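Long-range contacts in 2',5'-phosphodiesterase 12 (Homo sapiens, PDB 4Z0V), which belongs to the endonuclease/exonuclease/phosphatase family, carrying a DNase I-like domain behind an N-terminal domain of the E-set kind: residues A[298-306]-A[328-339]; A[369-377]-A[393-403]. All blocks are in the same frame, centred on the assembly; numbering follows the deposited sequence.

Interaction 1: residues A[298-306]-A[328-339]; sequences RLIQMAVAL and FNSTPSTGMYHF
Phe-339 drops as a knob into a hole formed by Leu-299, Met-302, Ala-303 and Leu-306, locking helix 335-342 against helix 295-316 in the DNase I-like domain. The short segments 298-306 and 335-339 run nearly parallel, their axes 27° apart and 9.2 Å from each other at closest approach.

Apolar packing does most of the work. With CG anti to the backbone N (chi1 173°), Phe-339 reaches across to the other helix: Met-302 CG meets the ring edge at CD2 (3.8 Å), while the Leu-306 and Phe-339 side chains reach toward each other from opposite directions, Leu-306 CD1 ending near Phe-339 CE2. Leu-299 covers the start of helix 335-342, its CD2 lying 3.6 Å from Gly-335 O and also touching Phe-339 CB. Met-302, bent at chi2 and chi3, curls its terminal methyl back so that CE sits 3.5 Å from Phe-328 CE2, and its CB packs on Met-336 CG. Beyond the pair, Phe-324 of strand 322-327 backs Met-302 and Leu-306.

Across the segments the polar contacts gather at Arg-298, which lays one face of its guanidinium over Asn-329 O; NE is 3.0 Å from that oxygen, but the angle is too poor for a hydrogen bond. NH2 instead donates to the carbonyls of His-291 and Tyr-289. Within 328-339, a type I turn from Thr-331 to Thr-334 leads into the helix, where Thr-334 is the N-cap: its OG1 accepts from Tyr-337 N at 165° and donates to Thr-331 O. One water ties the two segments together in the guanidinium plane, accepting from Arg-298 NE at 2.9 Å and donating to Ser-330 OG at 3.0 Å.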
loop_
_atom_site.group_PDB
_atom_site.type_symbol
_atom_site.label_atom_id
_atom_site.label_comp_id
_atom_site.label_asym_id
_atom_site.label_seq_id
_atom_site.Cartn_x
_atom_site.Cartn_y
_atom_site.Cartn_z
ATOM N N ARG A 298 -2.668 -0.196 21.071
ATOM C CA ARG A 298 -1.631 -0.021 20.056
ATOM C C ARG A 298 -0.247 -0.333 20.639
ATOM O O ARG A 298 0.584 -0.927 19.948
ATOM C CB ARG A 298 -1.714 1.392 19.464
ATOM C CG ARG A 298 -2.965 1.519 18.578
ATOM C CD ARG A 298 -2.986 2.861 17.870
ATOM N NE ARG A 298 -3.407 3.949 18.762
ATOM C CZ ARG A 298 -4.674 4.290 18.971
ATOM N NH1 ARG A 298 -4.970 5.322 19.757
ATOM N NH2 ARG A 298 -5.654 3.607 18.397
ATOM N N LEU A 299 -0.014 0.006 21.914
ATOM C CA LEU A 299 1.244 -0.336 22.575
ATOM C C LEU A 299 1.419 -1.854 22.639
ATOM O O LEU A 299 2.508 -2.371 22.339
ATOM C CB LEU A 299 1.275 0.261 23.991
ATOM C CG LEU A 299 1.906 1.647 24.055
ATOM C CD1 LEU A 299 1.450 2.410 25.323
ATOM C CD2 LEU A 299 3.457 1.528 24.028
ATOM N N ILE A 300 0.355 -2.564 23.031
ATOM C CA ILE A 300 0.454 -4.024 23.169
ATOM C C ILE A 300 0.590 -4.641 21.777
ATOM O O ILE A 300 1.426 -5.531 21.593
ATOM C CB ILE A 300 -0.695 -4.628 24.009
ATOM C CG1 ILE A 300 -0.523 -4.203 25.506
ATOM C CG2 ILE A 300 -0.721 -6.172 23.904
ATOM C CD1 ILE A 300 -1.758 -4.140 26.215
ATOM N N GLN A 301 -0.161 -4.125 20.790
ATOM C CA GLN A 301 -0.030 -4.654 19.416
ATOM C C GLN A 301 1.401 -4.452 18.878
ATOM O O GLN A 301 1.989 -5.387 18.300
ATOM C CB GLN A 301 -1.055 -4.012 18.475
ATOM C CG GLN A 301 -2.470 -4.416 18.784
ATOM C CD GLN A 301 -3.495 -3.905 17.802
ATOM O OE1 GLN A 301 -3.366 -2.805 17.237
ATOM N NE2 GLN A 301 -4.623 -4.618 17.709
ATOM N N MET A 302 1.979 -3.265 19.123
ATOM C CA MET A 302 3.350 -2.957 18.706
ATOM C C MET A 302 4.359 -3.880 19.420
ATOM O O MET A 302 5.298 -4.356 18.779
ATOM C CB MET A 302 3.671 -1.463 18.950
ATOM C CG MET A 302 5.109 -1.043 18.573
ATOM S SD MET A 302 5.600 -1.444 16.866
ATOM C CE MET A 302 4.349 -0.772 15.994
ATOM N N ALA A 303 4.154 -4.165 20.713
ATOM C CA ALA A 303 5.052 -5.058 21.465
ATOM C C ALA A 303 5.032 -6.487 20.857
ATOM O O ALA A 303 6.096 -7.103 20.697
ATOM C CB ALA A 303 4.630 -5.099 22.928
ATOM N N VAL A 304 3.834 -6.969 20.460
ATOM C CA VAL A 304 3.683 -8.285 19.793
ATOM C C VAL A 304 4.407 -8.214 18.439
ATOM O O VAL A 304 5.145 -9.147 18.077
ATOM C CB VAL A 304 2.197 -8.688 19.594
ATOM C CG1 VAL A 304 2.065 -9.966 18.738
ATOM C CG2 VAL A 304 1.468 -8.864 20.926
ATOM N N ALA A 305 4.129 -7.144 17.671
ATOM C CA ALA A 305 4.718 -6.992 16.325
ATOM C C ALA A 305 6.226 -7.030 16.390
ATOM O O ALA A 305 6.846 -7.755 15.620
ATOM C CB ALA A 305 4.257 -5.682 15.667
ATOM N N LEU A 306 6.826 -6.247 17.292
ATOM C CA LEU A 306 8.288 -6.185 17.373
ATOM C C LEU A 306 8.896 -7.515 17.831
ATOM O O LEU A 306 9.924 -7.909 17.267
ATOM C CB LEU A 306 8.757 -5.019 18.260
ATOM C CG LEU A 306 8.456 -3.599 17.706
ATOM C CD1 LEU A 306 8.953 -2.509 18.695
ATOM C CD2 LEU A 306 9.081 -3.374 16.299
ATOM N N PHE A 328 -0.224 3.236 11.711
ATOM C CA PHE A 328 -0.124 2.879 13.114
ATOM C C PHE A 328 -1.191 3.552 13.963
ATOM O O PHE A 328 -1.248 3.283 15.158
ATOM C CB PHE A 328 1.274 3.237 13.630
ATOM C CG PHE A 328 2.340 2.413 12.946
ATOM C CD1 PHE A 328 2.916 2.844 11.755
ATOM C CD2 PHE A 328 2.736 1.184 13.466
ATOM C CE1 PHE A 328 3.899 2.067 11.111
ATOM C CE2 PHE A 328 3.674 0.390 12.784
ATOM C CZ PHE A 328 4.248 0.846 11.620
ATOM N N ASN A 329 -2.032 4.416 13.362
ATOM C CA ASN A 329 -3.093 5.161 14.089
ATOM C C ASN A 329 -2.537 5.783 15.392
ATOM O O ASN A 329 -3.235 5.838 16.414
ATOM C CB ASN A 329 -4.262 4.202 14.389
ATOM C CG ASN A 329 -5.219 4.123 13.231
ATOM O OD1 ASN A 329 -5.750 5.143 12.801
ATOM N ND2 ASN A 329 -5.545 2.911 12.761
ATOM N N SER A 330 -1.273 6.259 15.323
ATOM C CA SER A 330 -0.554 6.843 16.468
ATOM C C SER A 330 0.217 8.043 16.033
ATOM O O SER A 330 1.076 7.941 15.155
ATOM C CB SER A 330 0.418 5.841 17.088
ATOM O OG SER A 330 -0.147 4.555 17.274
ATOM N N THR A 331 -0.005 9.169 16.714
ATOM C CA THR A 331 0.760 10.367 16.385
ATOM C C THR A 331 2.131 10.347 17.096
ATOM O O THR A 331 2.316 9.540 18.002
ATOM C CB THR A 331 -0.024 11.633 16.749
ATOM O OG1 THR A 331 -0.079 11.743 18.178
ATOM C CG2 THR A 331 -1.404 11.702 16.078
ATOM N N PRO A 332 3.087 11.242 16.746
ATOM C CA PRO A 332 4.421 11.184 17.398
ATOM C C PRO A 332 4.454 11.514 18.893
ATOM O O PRO A 332 5.468 11.248 19.538
ATOM C CB PRO A 332 5.247 12.210 16.609
ATOM C CG PRO A 332 4.531 12.306 15.257
ATOM C CD PRO A 332 3.087 12.218 15.631
ATOM N N SER A 333 3.362 12.023 19.467
ATOM C CA SER A 333 3.363 12.344 20.900
ATOM C C SER A 333 2.918 11.150 21.761
ATOM O O SER A 333 2.937 11.254 22.985
ATOM C CB SER A 333 2.456 13.546 21.171
ATOM O OG SER A 333 1.135 13.285 20.735
ATOM N N THR A 334 2.560 10.006 21.139
ATOM C CA THR A 334 2.011 8.860 21.866
ATOM C C THR A 334 3.053 7.966 22.525
ATOM O O THR A 334 4.244 8.000 22.174
ATOM C CB THR A 334 1.162 7.997 20.938
ATOM O OG1 THR A 334 1.987 7.443 19.917
ATOM C CG2 THR A 334 -0.001 8.764 20.313
ATOM N N GLY A 335 2.550 7.095 23.405
ATOM C CA GLY A 335 3.346 6.068 24.049
ATOM C C GLY A 335 3.837 5.087 23.003
ATOM O O GLY A 335 4.979 4.667 23.049
ATOM N N MET A 336 2.987 4.726 22.031
ATOM C CA MET A 336 3.424 3.769 21.015
ATOM C C MET A 336 4.605 4.342 20.229
ATOM O O MET A 336 5.609 3.658 20.075
ATOM C CB MET A 336 2.282 3.336 20.080
ATOM C CG MET A 336 2.684 2.143 19.177
ATOM S SD MET A 336 2.236 2.429 17.449
ATOM C CE MET A 336 3.412 3.757 16.973
ATOM N N TYR A 337 4.536 5.606 19.814
ATOM C CA TYR A 337 5.637 6.187 19.050
ATOM C C TYR A 337 6.930 6.255 19.897
ATOM O O TYR A 337 8.013 5.963 19.387
ATOM C CB TYR A 337 5.262 7.566 18.524
ATOM C CG TYR A 337 6.302 8.119 17.578
ATOM C CD1 TYR A 337 6.333 7.731 16.236
ATOM C CD2 TYR A 337 7.257 9.031 18.016
ATOM C CE1 TYR A 337 7.293 8.242 15.359
ATOM C CE2 TYR A 337 8.202 9.565 17.144
ATOM C CZ TYR A 337 8.224 9.160 15.821
ATOM O OH TYR A 337 9.172 9.674 14.974
ATOM N N HIS A 338 6.825 6.709 21.154
ATOM C CA HIS A 338 7.988 6.790 22.061
ATOM C C HIS A 338 8.664 5.389 22.207
ATOM O O HIS A 338 9.897 5.254 22.127
ATOM C CB HIS A 338 7.504 7.307 23.428
ATOM C CG HIS A 338 8.574 7.338 24.473
ATOM N ND1 HIS A 338 9.309 8.485 24.718
ATOM C CD2 HIS A 338 9.022 6.346 25.278
ATOM C CE1 HIS A 338 10.165 8.160 25.678
ATOM N NE2 HIS A 338 10.038 6.878 26.037
ATOM N N PHE A 339 7.856 4.369 22.404
ATOM C CA PHE A 339 8.308 2.988 22.555
ATOM C C PHE A 339 9.115 2.552 21.311
ATOM O O PHE A 339 10.224 2.054 21.446
ATOM C CB PHE A 339 7.104 2.061 22.804
ATOM C CG PHE A 339 7.424 0.574 22.816
ATOM C CD1 PHE A 339 8.374 0.054 23.691
ATOM C CD2 PHE A 339 6.781 -0.299 21.943
ATOM C CE1 PHE A 339 8.655 -1.319 23.709
ATOM C CE2 PHE A 339 7.067 -1.667 21.956
ATOM C CZ PHE A 339 8.010 -2.170 22.833
HETATM O O HOH W 1 -1.106 5.270 20.040
#

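Interaction 2: residues A[369-377]-A[393-403]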
loop_
_atom_site.group_PDB
_atom_site.type_symbol
_atom_site.label_atom_id
_atom_site.label_comp_id
_atom_site.label_asym_id
_atom_site.label_seq_id
_atom_site.Cartn_x
_atom_site.Cartn_y
_atom_site.Cartn_z
ATOM N N PHE A 369 15.367 -2.893 18.883
ATOM C CA PHE A 369 15.509 -2.415 17.513
ATOM C C PHE A 369 15.922 -0.956 17.518
ATOM O O PHE A 369 15.483 -0.214 18.397
ATOM C CB PHE A 369 14.154 -2.519 16.783
ATOM C CG PHE A 369 13.767 -3.920 16.394
ATOM C CD1 PHE A 369 14.296 -4.514 15.253
ATOM C CD2 PHE A 369 12.875 -4.650 17.169
ATOM C CE1 PHE A 369 13.895 -5.801 14.864
ATOM C CE2 PHE A 369 12.463 -5.924 16.775
ATOM C CZ PHE A 369 12.976 -6.486 15.624
ATOM N N LYS A 370 16.699 -0.522 16.525
ATOM C CA LYS A 370 17.031 0.906 16.387
ATOM C C LYS A 370 16.289 1.367 15.155
ATOM O O LYS A 370 16.731 1.098 14.032
ATOM C CB LYS A 370 18.545 1.146 16.304
ATOM C CG LYS A 370 19.321 0.514 17.461
ATOM C CD LYS A 370 18.839 0.977 18.850
ATOM C CE LYS A 370 19.305 0.029 19.938
ATOM N NZ LYS A 370 18.658 0.342 21.239
ATOM N N LEU A 371 15.107 1.979 15.380
ATOM C CA LEU A 371 14.168 2.360 14.325
ATOM C C LEU A 371 14.004 3.829 14.222
ATOM O O LEU A 371 13.882 4.522 15.222
ATOM C CB LEU A 371 12.789 1.712 14.545
ATOM C CG LEU A 371 12.764 0.174 14.594
ATOM C CD1 LEU A 371 11.445 -0.326 15.155
ATOM C CD2 LEU A 371 13.041 -0.434 13.234
ATOM N N LYS A 372 14.029 4.307 13.001
ATOM C CA LYS A 372 13.865 5.722 12.713
ATOM C C LYS A 372 12.680 5.858 11.790
ATOM O O LYS A 372 12.523 5.024 10.897
ATOM C CB LYS A 372 15.143 6.254 12.034
ATOM C CG LYS A 372 15.070 7.697 11.541
ATOM C CD LYS A 372 16.279 8.060 10.680
ATOM C CE LYS A 372 16.106 9.441 10.083
ATOM N NZ LYS A 372 17.248 9.826 9.215
ATOM N N SER A 373 11.850 6.878 12.002
ATOM C CA SER A 373 10.767 7.173 11.054
ATOM C C SER A 373 11.447 7.779 9.815
ATOM O O SER A 373 11.990 8.895 9.870
ATOM C CB SER A 373 9.757 8.139 11.675
ATOM O OG SER A 373 8.830 8.493 10.663
ATOM N N ALA A 374 11.495 7.028 8.715
ATOM C CA ALA A 374 12.186 7.492 7.504
ATOM C C ALA A 374 11.653 8.829 6.982
ATOM O O ALA A 374 12.450 9.671 6.566
ATOM C CB ALA A 374 12.100 6.424 6.407
ATOM N N CYS A 375 10.330 9.053 7.011
ATOM C CA CYS A 375 9.791 10.323 6.511
ATOM C C CYS A 375 9.587 11.351 7.622
ATOM O O CYS A 375 8.924 12.369 7.407
ATOM C CB CYS A 375 8.510 10.086 5.726
ATOM S SG CYS A 375 8.734 8.947 4.349
ATOM N N GLY A 376 10.169 11.077 8.786
ATOM C CA GLY A 376 10.134 11.967 9.924
ATOM C C GLY A 376 8.772 12.066 10.550
ATOM O O GLY A 376 8.079 11.060 10.718
ATOM N N GLU A 377 8.376 13.290 10.897
ATOM C CA GLU A 377 7.110 13.518 11.574
ATOM C C GLU A 377 6.359 14.620 10.844
ATOM O O GLU A 377 6.356 15.761 11.292
ATOM C CB GLU A 377 7.338 13.848 13.064
ATOM C CG GLU A 377 8.055 12.740 13.830
ATOM C CD GLU A 377 8.635 13.108 15.182
ATOM O OE1 GLU A 377 8.323 14.208 15.690
ATOM O OE2 GLU A 377 9.372 12.274 15.755
ATOM N N TYR A 393 3.811 5.646 9.177
ATOM C CA TYR A 393 5.271 5.716 9.256
ATOM C C TYR A 393 5.943 4.654 8.421
ATOM O O TYR A 393 5.368 3.589 8.190
ATOM C CB TYR A 393 5.751 5.552 10.706
ATOM C CG TYR A 393 5.129 6.526 11.688
ATOM C CD1 TYR A 393 5.680 7.789 11.890
ATOM C CD2 TYR A 393 3.987 6.186 12.406
ATOM C CE1 TYR A 393 5.079 8.709 12.755
ATOM C CE2 TYR A 393 3.368 7.099 13.260
ATOM C CZ TYR A 393 3.933 8.352 13.447
ATOM O OH TYR A 393 3.312 9.255 14.278
ATOM N N ILE A 394 7.177 4.936 7.986
ATOM C CA ILE A 394 8.059 3.936 7.384
ATOM C C ILE A 394 9.190 3.822 8.399
ATOM O O ILE A 394 10.017 4.723 8.448
ATOM C CB ILE A 394 8.555 4.274 5.967
ATOM C CG1 ILE A 394 7.366 4.317 4.958
ATOM C CG2 ILE A 394 9.630 3.246 5.511
ATOM C CD1 ILE A 394 7.727 5.037 3.604
ATOM N N PHE A 395 9.174 2.810 9.248
ATOM C CA PHE A 395 10.229 2.661 10.260
ATOM C C PHE A 395 11.360 1.850 9.674
ATOM O O PHE A 395 11.126 0.758 9.122
ATOM C CB PHE A 395 9.702 2.011 11.532
ATOM C CG PHE A 395 8.757 2.877 12.336
ATOM C CD1 PHE A 395 9.198 4.065 12.921
ATOM C CD2 PHE A 395 7.446 2.474 12.563
ATOM C CE1 PHE A 395 8.319 4.866 13.659
ATOM C CE2 PHE A 395 6.581 3.259 13.341
ATOM C CZ PHE A 395 7.029 4.439 13.896
ATOM N N ILE A 396 12.599 2.380 9.781
ATOM C CA ILE A 396 13.740 1.679 9.173
ATOM C C ILE A 396 14.768 1.279 10.201
ATOM O O ILE A 396 15.004 1.997 11.158
ATOM C CB ILE A 396 14.404 2.486 8.042
ATOM C CG1 ILE A 396 15.035 3.808 8.566
ATOM C CG2 ILE A 396 13.406 2.748 6.885
ATOM C CD1 ILE A 396 16.000 4.475 7.634
ATOM N N ASP A 397 15.368 0.124 9.984
ATOM C CA ASP A 397 16.438 -0.415 10.821
ATOM C C ASP A 397 17.711 0.390 10.588
ATOM O O ASP A 397 18.356 0.243 9.545
ATOM C CB ASP A 397 16.659 -1.881 10.421
ATOM C CG ASP A 397 17.642 -2.651 11.262
ATOM O OD1 ASP A 397 18.335 -2.019 12.105
ATOM O OD2 ASP A 397 17.713 -3.885 11.095
ATOM N N LEU A 398 18.095 1.224 11.565
ATOM C CA LEU A 398 19.310 2.038 11.457
ATOM C C LEU A 398 20.602 1.212 11.398
ATOM O O LEU A 398 21.634 1.747 10.998
ATOM C CB LEU A 398 19.414 3.017 12.627
ATOM C CG LEU A 398 18.427 4.172 12.583
ATOM C CD1 LEU A 398 18.362 4.861 13.924
ATOM C CD2 LEU A 398 18.711 5.121 11.401
ATOM N N ASN A 399 20.562 -0.077 11.767
ATOM C CA ASN A 399 21.785 -0.906 11.642
ATOM C C ASN A 399 22.223 -1.098 10.189
ATOM O O ASN A 399 23.404 -1.318 9.931
ATOM C CB ASN A 399 21.557 -2.304 12.219
ATOM C CG ASN A 399 21.395 -2.367 13.712
ATOM O OD1 ASN A 399 21.858 -1.507 14.442
ATOM N ND2 ASN A 399 20.782 -3.442 14.203
ATOM N N ALA A 400 21.272 -1.076 9.248
ATOM C CA ALA A 400 21.560 -1.418 7.859
ATOM C C ALA A 400 21.047 -0.433 6.831
ATOM O O ALA A 400 21.406 -0.556 5.655
ATOM C CB ALA A 400 20.952 -2.778 7.561
ATOM N N LEU A 401 20.179 0.496 7.230
ATOM C CA LEU A 401 19.576 1.399 6.263
ATOM C C LEU A 401 19.690 2.825 6.671
ATOM O O LEU A 401 19.686 3.130 7.874
ATOM C CB LEU A 401 18.084 1.043 6.107
ATOM C CG LEU A 401 17.775 -0.353 5.543
ATOM C CD1 LEU A 401 16.370 -0.747 5.925
ATOM C CD2 LEU A 401 17.951 -0.391 4.006
ATOM N N GLU A 402 19.746 3.706 5.672
ATOM C CA GLU A 402 19.766 5.154 5.873
ATOM C C GLU A 402 18.829 5.815 4.874
ATOM O O GLU A 402 18.515 5.214 3.847
ATOM C CB GLU A 402 21.201 5.718 5.763
ATOM C CG GLU A 402 21.843 5.563 4.399
ATOM C CD GLU A 402 23.305 5.959 4.320
ATOM O OE1 GLU A 402 23.797 6.154 3.185
ATOM O OE2 GLU A 402 23.969 6.037 5.380
ATOM N N VAL A 403 18.387 7.042 5.162
ATOM C CA VAL A 403 17.493 7.750 4.269
ATOM C C VAL A 403 18.317 8.516 3.243
ATOM O O VAL A 403 19.125 9.383 3.599
ATOM C CB VAL A 403 16.497 8.665 5.029
ATOM C CG1 VAL A 403 15.460 9.260 4.058
ATOM C CG2 VAL A 403 15.774 7.879 6.127
HETATM O O HOH W 2 17.522 -2.477 14.671
HETATM O O HOH W 3 19.081 8.070 8.038
HETATM O O HOH W 4 8.014 7.767 8.169
#
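Lys-372 turns its CG anti to the backbone N (chi1 174°) and stays extended to NZ, which carries the chain past Leu-398 at about a right angle and brings NZ 3.9 Å from Val-403 CG2; a water there accepts from both Lys-372 NZ (2.8 Å) and Val-403 N. Leu-398 meets it from the turn, CD2 resting 3.8 Å from Lys-372 CB. Ser-373, with OG also anti to N, sets OG at the edge of the Tyr-393 ring, in the ring plane, 3.5 Å from CD1. That hydroxyl donates to Gly-376 O, on a lone pair, and so braces the type I turn from Ser-373 to Gly-376.

Between the backbones, Lys-372 and Ile-396 form the hydrogen-bonded pair, with Lys-372 N to Ile-396 O at 3.1 Å and Ile-396 N to Lys-372 O at 2.9 Å. Flanking bonds extend the register: Leu-398 N to Lys-370 O, and Ala-374 N to Ile-394 O. Ala-374 CB then fits among the CG2 methyls of Ile-394, Ile-396 and Val-403, beside Cys-435 of strand 433-439. Leu-371 and Phe-395 share the other face, which helix 335-342 covers through Val-340.

Water also bridges the segments. One accepts from Cys-375 N and Ile-394 N and donates to Ser-373 OG at 2.7 Å; another links Lys-370 N to Asp-397 OD1. The same OD1 receives Asn-399 N from above the carboxylate plane, an Asx turn that bends the chain toward strand 401-406. Strands 387-397 and 401-406 belong to different sheets, and the turn joins them as in the two-layer beta sandwich core of DNase I-like domains.

In the fold
Interactions 1 and 2 lie in series along the chain, their centres 15 Å apart, within the same DNase I-like domain. They meet at two tyrosines. Tyr-393 OH of interaction 2 probably donates to Ser-330 O of interaction 1 (2.7 Å), and Tyr-337 OH lies 2.7 Å from Glu-377 OE2, a weak hydrogen bond. The rings of Phe-328 and Phe-395 also meet edge-to-face, and segment 328-339 thus touches strand 387-397 as well as helix 295-316. On the side of interaction 1, the side chain of Asn-329 is about 7 Å from the magnesium ion, and Asn-329 O accepts a hydrogen bond from a bound glycerol, probably from the crystallisation liquor.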